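Local structure of inner kinetochore subunit cnp3 (Schizosaccharomyces pombe, 6O2D) at residues 15-21 and 32-38; 67-73 and 132-138; 84-90 and 115-121. The protein helps, through this cupin domain, to build the inner kinetochore that links centromeric DNA to spindle microtubules for chromosome segregation. All coordinates share one frame; numbering follows the deposited sequence.

Contact 1: residues 15-21 and 32-38; sequences DEINCEV and SEERVVG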
loop_
_atom_site.group_PDB
_atom_site.type_symbol
_atom_site.label_atom_id
_atom_site.label_comp_id
_atom_site.label_asym_id
_atom_site.label_seq_id
_atom_site.Cartn_x
_atom_site.Cartn_y
_atom_site.Cartn_z
ATOM N N ASP B 15 5.505 -19.267 1.415
ATOM C CA ASP B 15 6.337 -18.069 1.430
ATOM C C ASP B 15 6.060 -17.195 0.217
ATOM O O ASP B 15 6.035 -15.964 0.331
ATOM C CB ASP B 15 7.817 -18.453 1.489
ATOM C CG ASP B 15 8.243 -18.936 2.868
ATOM O OD1 ASP B 15 7.409 -18.910 3.800
ATOM O OD2 ASP B 15 9.414 -19.344 3.017
ATOM N N GLU B 16 5.896 -17.807 -0.955
ATOM C CA GLU B 16 5.424 -17.136 -2.163
ATOM C C GLU B 16 4.159 -17.826 -2.656
ATOM O O GLU B 16 4.021 -19.048 -2.524
ATOM C CB GLU B 16 6.475 -17.146 -3.272
ATOM C CG GLU B 16 7.567 -16.111 -3.131
ATOM C CD GLU B 16 8.501 -16.108 -4.325
ATOM O OE1 GLU B 16 9.647 -15.628 -4.189
ATOM O OE2 GLU B 16 8.087 -16.589 -5.401
ATOM N N ILE B 17 3.231 -17.047 -3.204
ATOM C CA ILE B 17 1.962 -17.564 -3.706
ATOM C C ILE B 17 1.874 -17.263 -5.193
ATOM O O ILE B 17 1.762 -16.097 -5.591
ATOM C CB ILE B 17 0.754 -16.956 -2.984
ATOM C CG1 ILE B 17 1.018 -16.845 -1.486
ATOM C CG2 ILE B 17 -0.503 -17.767 -3.302
ATOM C CD1 ILE B 17 1.148 -18.159 -0.814
ATOM N N ASN B 18 1.917 -18.297 -6.018
ATOM C CA ASN B 18 1.620 -18.131 -7.429
ATOM C C ASN B 18 0.153 -18.471 -7.633
ATOM O O ASN B 18 -0.401 -19.349 -6.965
ATOM C CB ASN B 18 2.504 -19.014 -8.313
ATOM C CG ASN B 18 2.567 -18.520 -9.745
ATOM O OD1 ASN B 18 2.116 -19.201 -10.671
ATOM N ND2 ASN B 18 3.116 -17.325 -9.936
ATOM N N CYS B 19 -0.473 -17.777 -8.573
ATOM C CA CYS B 19 -1.905 -17.937 -8.741
ATOM C C CYS B 19 -2.270 -17.510 -10.151
ATOM O O CYS B 19 -1.641 -16.618 -10.725
ATOM C CB CYS B 19 -2.652 -17.098 -7.689
ATOM S SG CYS B 19 -4.420 -16.818 -7.965
ATOM N N GLU B 20 -3.303 -18.138 -10.697
ATOM C CA GLU B 20 -3.780 -17.771 -12.017
ATOM C C GLU B 20 -4.854 -16.706 -11.851
ATOM O O GLU B 20 -5.839 -16.908 -11.130
ATOM C CB GLU B 20 -4.322 -18.975 -12.783
ATOM C CG GLU B 20 -4.400 -18.732 -14.293
ATOM C CD GLU B 20 -5.250 -19.758 -15.019
ATOM O OE1 GLU B 20 -5.717 -20.710 -14.362
ATOM O OE2 GLU B 20 -5.461 -19.609 -16.242
ATOM N N VAL B 21 -4.658 -15.570 -12.506
ATOM C CA VAL B 21 -5.545 -14.429 -12.348
ATOM C C VAL B 21 -6.013 -14.010 -13.726
ATOM O O VAL B 21 -5.325 -14.225 -14.731
ATOM C CB VAL B 21 -4.870 -13.231 -11.629
ATOM C CG1 VAL B 21 -4.524 -13.580 -10.190
ATOM C CG2 VAL B 21 -3.631 -12.761 -12.390
ATOM N N SER B 32 -6.075 -14.984 -19.191
ATOM C CA SER B 32 -5.604 -15.254 -17.842
ATOM C C SER B 32 -4.094 -15.417 -17.854
ATOM O O SER B 32 -3.474 -15.596 -18.906
ATOM C CB SER B 32 -6.283 -16.499 -17.256
ATOM O OG SER B 32 -5.774 -17.685 -17.845
ATOM N N GLU B 33 -3.499 -15.295 -16.671
ATOM C CA GLU B 33 -2.062 -15.476 -16.525
ATOM C C GLU B 33 -1.756 -16.023 -15.140
ATOM O O GLU B 33 -2.580 -15.954 -14.226
ATOM C CB GLU B 33 -1.313 -14.161 -16.750
ATOM C CG GLU B 33 -1.750 -13.071 -15.775
ATOM C CD GLU B 33 -1.075 -11.750 -16.043
ATOM O OE1 GLU B 33 -0.143 -11.391 -15.288
ATOM O OE2 GLU B 33 -1.479 -11.073 -17.012
ATOM N N GLU B 34 -0.546 -16.542 -14.993
ATOM C CA GLU B 34 0.010 -16.845 -13.684
ATOM C C GLU B 34 0.818 -15.640 -13.226
ATOM O O GLU B 34 1.655 -15.135 -13.975
ATOM C CB GLU B 34 0.873 -18.108 -13.735
ATOM C CG GLU B 34 0.075 -19.395 -13.699
ATOM C CD GLU B 34 0.817 -20.548 -14.337
ATOM O OE1 GLU B 34 0.376 -21.042 -15.401
ATOM O OE2 GLU B 34 1.854 -20.958 -13.776
ATOM N N ARG B 35 0.563 -15.185 -12.006
ATOM C CA ARG B 35 1.309 -14.081 -11.428
ATOM C C ARG B 35 1.457 -14.295 -9.928
ATOM O O ARG B 35 0.561 -14.831 -9.270
ATOM C CB ARG B 35 0.587 -12.753 -11.735
ATOM C CG ARG B 35 1.086 -11.517 -11.009
ATOM C CD ARG B 35 0.249 -10.299 -11.394
ATOM N NE ARG B 35 0.785 -9.073 -10.809
ATOM C CZ ARG B 35 0.297 -7.853 -11.026
ATOM N NH1 ARG B 35 -0.752 -7.676 -11.827
ATOM N NH2 ARG B 35 0.865 -6.803 -10.443
ATOM N N VAL B 36 2.604 -13.877 -9.397
ATOM C CA VAL B 36 2.878 -13.997 -7.966
ATOM C C VAL B 36 2.067 -12.930 -7.231
ATOM O O VAL B 36 2.342 -11.735 -7.363
ATOM C CB VAL B 36 4.375 -13.870 -7.674
ATOM C CG1 VAL B 36 4.664 -14.188 -6.222
ATOM C CG2 VAL B 36 5.145 -14.815 -8.570
ATOM N N VAL B 37 1.063 -13.354 -6.464
ATOM C CA VAL B 37 0.142 -12.435 -5.809
ATOM C C VAL B 37 0.330 -12.410 -4.300
ATOM O O VAL B 37 -0.477 -11.795 -3.598
ATOM C CB VAL B 37 -1.323 -12.744 -6.168
ATOM C CG1 VAL B 37 -1.506 -12.808 -7.687
ATOM C CG2 VAL B 37 -1.801 -14.033 -5.480
ATOM N N GLY B 38 1.359 -13.075 -3.775
ATOM C CA GLY B 38 1.584 -13.052 -2.340
ATOM C C GLY B 38 2.985 -13.412 -1.885
ATOM O O GLY B 38 3.628 -14.283 -2.475
#
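Strands 16-21 and 32-38 run antiparallel as the two arms of a beta hairpin, their axes 4.5 Å apart at 156°, bound by backbone pairs such as Arg35 N to Cys19 O at 2.9 Å and Val21 N to Glu33 O. At the far end from the turn the register slips into a classic beta bulge, where Val37 and Gly38 both face Ile17, Val37 giving its N-H to Ile17 O. A side chain at Gly38 would probably crowd Ile17 CG1, consistent with glycine here.

One face carries Ile17, Cys19, Val21, Glu33 and Arg35. Val21 CG1 slides past Val37 CG1 at 4.0 Å, while Val37 CG2 lies 3.9 Å from Cys19 CB, small apolar groups that also pack on the second subunit: Val21 meets its Asn121, Val37 its Ile116. The extended Arg35 reaches out to a salt bridge with Glu62.

The other face, with Asn18, Glu20, Glu34 and Val36, is mostly polar and largely exposed. Asn18 crosses Glu34 with amide and carboxylate planes steeply inclined; Asn18 OD1 lies 3.5 Å from Glu34 CB, and Asn18 ND2 as far from Val36 CG2. Glu20 has CG anti to the backbone N (chi1 -161°), and its extended chain carries the carboxylate along to Ser32. Without the hydroxyl, as with an alanine at Ser32, the Glu20 carboxylate is likely to lose this partner and turn more freely. As it stands, Ser32 OG donates to Glu20 OE2 at 2.5 Å, meeting it on the anti side, 23° out of the carboxylate plane.

Contact 2: residues 67-73 and 132-138; sequences AAGVVEM and AVRLYYT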
loop_
_atom_site.group_PDB
_atom_site.type_symbol
_atom_site.label_atom_id
_atom_site.label_comp_id
_atom_site.label_asym_id
_atom_site.label_seq_id
_atom_site.Cartn_x
_atom_site.Cartn_y
_atom_site.Cartn_z
ATOM N N ALA B 67 3.410 0.357 -7.543
ATOM C CA ALA B 67 4.436 -0.618 -7.185
ATOM C C ALA B 67 4.473 -0.745 -5.667
ATOM O O ALA B 67 4.117 0.194 -4.950
ATOM C CB ALA B 67 5.816 -0.228 -7.727
ATOM N N ALA B 68 4.890 -1.915 -5.178
ATOM C CA ALA B 68 4.982 -2.139 -3.737
ATOM C C ALA B 68 6.107 -3.114 -3.408
ATOM O O ALA B 68 6.455 -3.987 -4.213
ATOM C CB ALA B 68 3.654 -2.647 -3.166
ATOM N N GLY B 69 6.652 -2.975 -2.204
ATOM C CA GLY B 69 7.754 -3.818 -1.800
ATOM C C GLY B 69 8.029 -3.739 -0.314
ATOM O O GLY B 69 7.202 -3.260 0.466
ATOM N N VAL B 70 9.217 -4.218 0.064
ATOM C CA VAL B 70 9.646 -4.246 1.454
ATOM C C VAL B 70 11.035 -3.634 1.558
ATOM O O VAL B 70 11.898 -3.865 0.702
ATOM C CB VAL B 70 9.627 -5.684 2.032
ATOM C CG1 VAL B 70 10.359 -6.658 1.118
ATOM C CG2 VAL B 70 10.213 -5.726 3.449
ATOM N N VAL B 71 11.224 -2.823 2.599
ATOM C CA VAL B 71 12.503 -2.233 2.966
ATOM C C VAL B 71 12.768 -2.601 4.419
ATOM O O VAL B 71 11.847 -2.572 5.246
ATOM C CB VAL B 71 12.512 -0.692 2.780
ATOM C CG1 VAL B 71 13.706 -0.045 3.493
ATOM C CG2 VAL B 71 12.488 -0.317 1.310
ATOM N N GLU B 72 14.026 -2.960 4.719
ATOM C CA GLU B 72 14.521 -3.180 6.076
ATOM C C GLU B 72 15.678 -2.232 6.356
ATOM O O GLU B 72 16.482 -1.956 5.466
ATOM C CB GLU B 72 15.034 -4.605 6.312
ATOM C CG GLU B 72 15.506 -4.800 7.737
ATOM C CD GLU B 72 16.148 -6.110 7.958
ATOM O OE1 GLU B 72 15.566 -7.114 7.499
ATOM O OE2 GLU B 72 17.243 -6.128 8.555
HETATM N N MSE B 73 15.778 -1.757 7.594
HETATM C CA MSE B 73 16.877 -0.876 7.966
HETATM C C MSE B 73 17.597 -1.404 9.197
HETATM O O MSE B 73 16.994 -1.571 10.261
HETATM C CB MSE B 73 16.325 0.518 8.213
HETATM C CG MSE B 73 15.924 1.141 6.908
HETATM SE SE MSE B 73 15.451 2.987 7.068
HETATM C CE MSE B 73 13.699 2.812 7.888
ATOM N N ALA B 132 16.399 -4.303 13.820
ATOM C CA ALA B 132 16.216 -3.816 12.457
ATOM C C ALA B 132 14.755 -3.469 12.204
ATOM O O ALA B 132 13.844 -4.124 12.712
ATOM C CB ALA B 132 16.698 -4.845 11.428
ATOM N N VAL B 133 14.530 -2.427 11.416
ATOM C CA VAL B 133 13.180 -2.003 11.071
ATOM C C VAL B 133 12.860 -2.601 9.716
ATOM O O VAL B 133 13.739 -2.701 8.854
ATOM C CB VAL B 133 13.051 -0.470 11.038
ATOM C CG1 VAL B 133 11.696 -0.065 10.439
ATOM C CG2 VAL B 133 13.252 0.105 12.438
ATOM N N ARG B 134 11.613 -3.011 9.528
ATOM C CA ARG B 134 11.188 -3.660 8.305
ATOM C C ARG B 134 9.909 -2.917 7.924
ATOM O O ARG B 134 9.019 -2.731 8.772
ATOM C CB ARG B 134 10.949 -5.168 8.520
ATOM C CG ARG B 134 10.066 -5.821 7.462
ATOM C CD ARG B 134 9.575 -7.250 7.794
ATOM N NE ARG B 134 10.542 -8.202 8.367
ATOM C CZ ARG B 134 11.603 -8.697 7.737
ATOM N NH1 ARG B 134 11.916 -8.284 6.515
ATOM N NH2 ARG B 134 12.390 -9.562 8.362
ATOM N N LEU B 135 9.824 -2.448 6.666
ATOM C CA LEU B 135 8.671 -1.670 6.220
ATOM C C LEU B 135 8.053 -2.260 4.969
ATOM O O LEU B 135 8.759 -2.728 4.076
ATOM C CB LEU B 135 9.037 -0.217 5.923
ATOM C CG LEU B 135 9.868 0.620 6.879
ATOM C CD1 LEU B 135 10.635 1.697 6.093
ATOM C CD2 LEU B 135 8.960 1.225 7.928
ATOM N N TYR B 136 6.732 -2.144 4.885
ATOM C CA TYR B 136 5.991 -2.390 3.656
ATOM C C TYR B 136 5.717 -1.055 2.972
ATOM O O TYR B 136 5.067 -0.183 3.557
ATOM C CB TYR B 136 4.682 -3.120 3.963
ATOM C CG TYR B 136 3.780 -3.248 2.767
ATOM C CD1 TYR B 136 4.144 -4.047 1.693
ATOM C CD2 TYR B 136 2.573 -2.570 2.703
ATOM C CE1 TYR B 136 3.332 -4.178 0.598
ATOM C CE2 TYR B 136 1.750 -2.695 1.598
ATOM C CZ TYR B 136 2.139 -3.500 0.552
ATOM O OH TYR B 136 1.341 -3.632 -0.555
ATOM N N TYR B 137 6.207 -0.888 1.744
ATOM C CA TYR B 137 6.036 0.373 1.035
ATOM C C TYR B 137 5.173 0.193 -0.205
ATOM O O TYR B 137 5.151 -0.874 -0.826
ATOM C CB TYR B 137 7.389 0.996 0.633
ATOM C CG TYR B 137 8.072 0.370 -0.575
ATOM C CD1 TYR B 137 7.745 0.754 -1.875
ATOM C CD2 TYR B 137 9.068 -0.587 -0.413
ATOM C CE1 TYR B 137 8.366 0.177 -2.977
ATOM C CE2 TYR B 137 9.708 -1.160 -1.508
ATOM C CZ TYR B 137 9.348 -0.781 -2.786
ATOM O OH TYR B 137 9.981 -1.354 -3.871
ATOM N N THR B 138 4.459 1.258 -0.556
ATOM C CA THR B 138 3.781 1.368 -1.836
ATOM C C THR B 138 4.049 2.765 -2.368
ATOM O O THR B 138 4.090 3.726 -1.595
ATOM C CB THR B 138 2.264 1.116 -1.718
ATOM O OG1 THR B 138 1.635 2.235 -1.091
ATOM C CG2 THR B 138 1.974 -0.135 -0.877
#
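Tyr137 lays its ring over Gly69, a bump filling the hollow that a missing side chain leaves between two antiparallel strands of the cupin beta-barrel. Gly69 CA lies 3.7 Å from the ring centroid, a CH-pi contact, and Gly69 N sits above the ring's centre. A CB here would probably collide with Tyr137 CE2, which suits glycine to the place. The torsion chi1 of 77° puts Tyr137 CG between its own backbone N and carbonyl carbon, swinging the ring across the neighbouring strand. Gly69, Val71 and Met73 face Tyr137, Leu135 and Val133 as hydrogen-bonded antiparallel pairs.

Along the same face, Val71 CG2 abuts the ring at Tyr137 CD2, 3.8 Å away. The selenomethionine Met73 bends at chi3 to bring CE to 3.7 Å from Leu135 CD1, a flexible chain fitted to a branched one.

The other face begins with small Ala68, whose CB rests 3.6 Å from Tyr136 OH and 3.8 Å from Thr138 CG2. That hydroxyl lies close to Ser90 OG of the second subunit. Next, Val70 CG2 presses on Arg134 CG at 4.0 Å and lies at the edge of its guanidinium. Glu72 crosses Arg134 obliquely, the planes nearly perpendicular and OE1 well out of the guanidinium plane, a long pairing of charges alone; Glu72 OE2 makes its salt bridge with Lys55.

Strand 133-140 is sandwiched between 66-73 and 88-95 in the five-stranded sheet, with 55-62 beyond 66-73. Met73 meets Ile125 of strand 122-127 in the other sheet, whereas Thr138 packs on Phe66 of the second subunit.

Contact 3: residues 84-90 and 115-121; sequences SKHNIMS and FIVPRGN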
loop_
_atom_site.group_PDB
_atom_site.type_symbol
_atom_site.label_atom_id
_atom_site.label_comp_id
_atom_site.label_asym_id
_atom_site.label_seq_id
_atom_site.Cartn_x
_atom_site.Cartn_y
_atom_site.Cartn_z
ATOM N N SER B 84 9.721 13.024 -3.076
ATOM C CA SER B 84 8.720 12.093 -3.587
ATOM C C SER B 84 8.384 12.329 -5.051
ATOM O O SER B 84 7.930 11.395 -5.724
ATOM C CB SER B 84 7.442 12.177 -2.749
ATOM O OG SER B 84 6.735 13.370 -3.034
ATOM N N LYS B 85 8.617 13.536 -5.560
ATOM C CA LYS B 85 8.365 13.905 -6.964
ATOM C C LYS B 85 6.912 13.562 -7.309
ATOM O O LYS B 85 6.002 13.926 -6.552
ATOM C CB LYS B 85 9.422 13.245 -7.845
ATOM C CG LYS B 85 10.807 13.887 -7.776
ATOM C CD LYS B 85 11.789 13.214 -8.730
ATOM C CE LYS B 85 12.045 11.760 -8.337
ATOM N NZ LYS B 85 13.171 11.152 -9.108
ATOM N N HIS B 86 6.651 12.843 -8.397
ATOM C CA HIS B 86 5.301 12.608 -8.886
ATOM C C HIS B 86 4.643 11.385 -8.261
ATOM O O HIS B 86 3.558 10.992 -8.700
ATOM C CB HIS B 86 5.340 12.443 -10.402
ATOM C CG HIS B 86 6.339 11.425 -10.852
ATOM N ND1 HIS B 86 7.690 11.692 -10.931
ATOM C CD2 HIS B 86 6.191 10.126 -11.205
ATOM C CE1 HIS B 86 8.328 10.608 -11.332
ATOM N NE2 HIS B 86 7.441 9.645 -11.508
ATOM N N ASN B 87 5.274 10.765 -7.266
ATOM C CA ASN B 87 4.723 9.597 -6.599
ATOM C C ASN B 87 4.259 9.965 -5.200
ATOM O O ASN B 87 4.898 10.773 -4.518
ATOM C CB ASN B 87 5.745 8.463 -6.493
ATOM C CG ASN B 87 6.236 8.006 -7.829
ATOM O OD1 ASN B 87 5.473 7.474 -8.630
ATOM N ND2 ASN B 87 7.519 8.202 -8.083
ATOM N N ILE B 88 3.139 9.385 -4.785
ATOM C CA ILE B 88 2.747 9.390 -3.381
ATOM C C ILE B 88 3.323 8.127 -2.749
ATOM O O ILE B 88 3.126 7.022 -3.266
ATOM C CB ILE B 88 1.220 9.466 -3.214
ATOM C CG1 ILE B 88 0.830 9.251 -1.748
ATOM C CG2 ILE B 88 0.519 8.460 -4.105
ATOM C CD1 ILE B 88 -0.481 9.916 -1.357
HETATM N N MSE B 89 4.091 8.297 -1.676
HETATM C CA MSE B 89 4.679 7.182 -0.947
HETATM C C MSE B 89 3.777 6.764 0.189
HETATM O O MSE B 89 3.133 7.608 0.810
HETATM C CB MSE B 89 6.055 7.537 -0.371
HETATM C CG MSE B 89 6.898 8.466 -1.211
HETATM SE SE MSE B 89 7.956 7.479 -2.499
HETATM C CE MSE B 89 9.050 6.394 -1.300
ATOM N N SER B 90 3.749 5.460 0.458
ATOM C CA SER B 90 3.116 4.903 1.642
ATOM C C SER B 90 4.098 3.976 2.340
ATOM O O SER B 90 4.886 3.285 1.687
ATOM C CB SER B 90 1.843 4.126 1.289
ATOM O OG SER B 90 0.906 4.168 2.345
ATOM N N PHE B 115 2.532 6.184 7.480
ATOM C CA PHE B 115 2.594 7.569 7.059
ATOM C C PHE B 115 2.710 7.612 5.544
ATOM O O PHE B 115 3.120 6.639 4.905
ATOM C CB PHE B 115 3.744 8.328 7.743
ATOM C CG PHE B 115 5.109 7.975 7.231
ATOM C CD1 PHE B 115 5.778 6.868 7.715
ATOM C CD2 PHE B 115 5.736 8.768 6.286
ATOM C CE1 PHE B 115 7.042 6.551 7.255
ATOM C CE2 PHE B 115 6.999 8.455 5.825
ATOM C CZ PHE B 115 7.652 7.350 6.311
ATOM N N ILE B 116 2.297 8.744 4.972
ATOM C CA ILE B 116 2.356 8.973 3.537
ATOM C C ILE B 116 3.300 10.126 3.269
ATOM O O ILE B 116 3.417 11.060 4.066
ATOM C CB ILE B 116 0.980 9.295 2.922
ATOM C CG1 ILE B 116 0.323 10.455 3.685
ATOM C CG2 ILE B 116 0.114 8.059 2.885
ATOM C CD1 ILE B 116 -0.793 11.130 2.928
ATOM N N VAL B 117 3.961 10.067 2.123
ATOM C CA VAL B 117 4.681 11.224 1.615
ATOM C C VAL B 117 3.957 11.649 0.347
ATOM O O VAL B 117 4.141 11.015 -0.702
ATOM C CB VAL B 117 6.158 10.899 1.346
ATOM C CG1 VAL B 117 6.916 12.160 0.944
ATOM C CG2 VAL B 117 6.787 10.232 2.560
ATOM N N PRO B 118 3.110 12.677 0.393
ATOM C CA PRO B 118 2.395 13.092 -0.819
ATOM C C PRO B 118 3.369 13.508 -1.908
ATOM O O PRO B 118 4.538 13.809 -1.653
ATOM C CB PRO B 118 1.546 14.280 -0.352
ATOM C CG PRO B 118 1.455 14.135 1.129
ATOM C CD PRO B 118 2.726 13.475 1.567
ATOM N N ARG B 119 2.861 13.537 -3.139
ATOM C CA ARG B 119 3.670 13.992 -4.262
ATOM C C ARG B 119 4.163 15.410 -4.002
ATOM O O ARG B 119 3.456 16.228 -3.409
ATOM C CB ARG B 119 2.854 13.951 -5.555
ATOM C CG ARG B 119 2.312 12.574 -5.917
ATOM C CD ARG B 119 1.378 12.632 -7.124
ATOM N NE ARG B 119 0.113 13.287 -6.807
ATOM C CZ ARG B 119 -0.816 13.595 -7.704
ATOM N NH1 ARG B 119 -0.634 13.309 -8.990
ATOM N NH2 ARG B 119 -1.932 14.191 -7.312
ATOM N N GLY B 120 5.387 15.691 -4.450
ATOM C CA GLY B 120 5.984 17.012 -4.315
ATOM C C GLY B 120 6.473 17.361 -2.924
ATOM O O GLY B 120 6.441 18.531 -2.545
ATOM N N ASN B 121 6.925 16.377 -2.146
ATOM C CA ASN B 121 7.386 16.609 -0.782
ATOM C C ASN B 121 8.714 15.888 -0.562
ATOM O O ASN B 121 9.226 15.201 -1.451
ATOM C CB ASN B 121 6.323 16.180 0.232
ATOM C CG ASN B 121 5.041 16.978 0.092
ATOM O OD1 ASN B 121 4.897 18.042 0.680
ATOM N ND2 ASN B 121 4.109 16.471 -0.702
HETATM O O HOH W 1 8.910 16.002 -4.313
#
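Ser84 and Asn121 clasp each other through hydrogen bonds: Ser84 N gives to Asn121 O at 2.8 Å, and Asn121 N returns a bond to Ser84 OG at 3.1 Å. The same hydroxyl donates to Pro118 O, 2.6 Å away, so serine serves as donor and acceptor at once. Asn121 ND2 reaches Pro118 O from the opposite face of the carbonyl plane, and this buried oxygen is therefore gripped twice; Asn121 OD1 accepts from Asn103 ND2. Gly120, at a positive phi of 75°, directs its N-H onto a lone pair of Lys85 O. Water 1 links Lys85 N to Asn121 O. Lys85 belongs to the type II' turn from Ser84 to Asn87, after which Met89 and Val117 form an antiparallel hydrogen-bonded pair.

Van der Waals contacts lie alongside. Selenomethionine Met89 and Val117 point the same way, CG against CB at 3.6 Å, while Val117 CG1 touches Ser84 CB at 3.7 Å. The methylenes of Arg119 run over the turn's backbone, CG 3.3 Å from Asn87 C and CD beside His86 O. Its length suits this crossing, and Arg119 also packs on Trp24 of the second subunit.

In this cupin fold, strand 113-117 borders the five-stranded sheet, beside 88-95 and then 133-140, and Tyr123 of the same chain packs on Met89 and Val117. Across the interface, Phe115 pairs with a strand of the second subunit and continues the sheet.

From the N terminus, contact 1 closes first, joining two successive strands into a hairpin that is complete before the rest of the fold begins; it lies about 21 Å, centre to centre, from contact 2. Contact 2 then spans a much longer loop, bringing strand 66-73 to strand 133-140, the last strand of the chain. Contact 3 is nested inside that loop and joins 88-95 to 113-117. Contacts 2 and 3 meet in one sheet, where strands 133-140 and 88-95 are neighbours and Thr138 O probably accepts a hydrogen bond from Ser90 N. Contacts 1 and 3 lie on opposite sides of the chain's centre, and all three touch the second subunit.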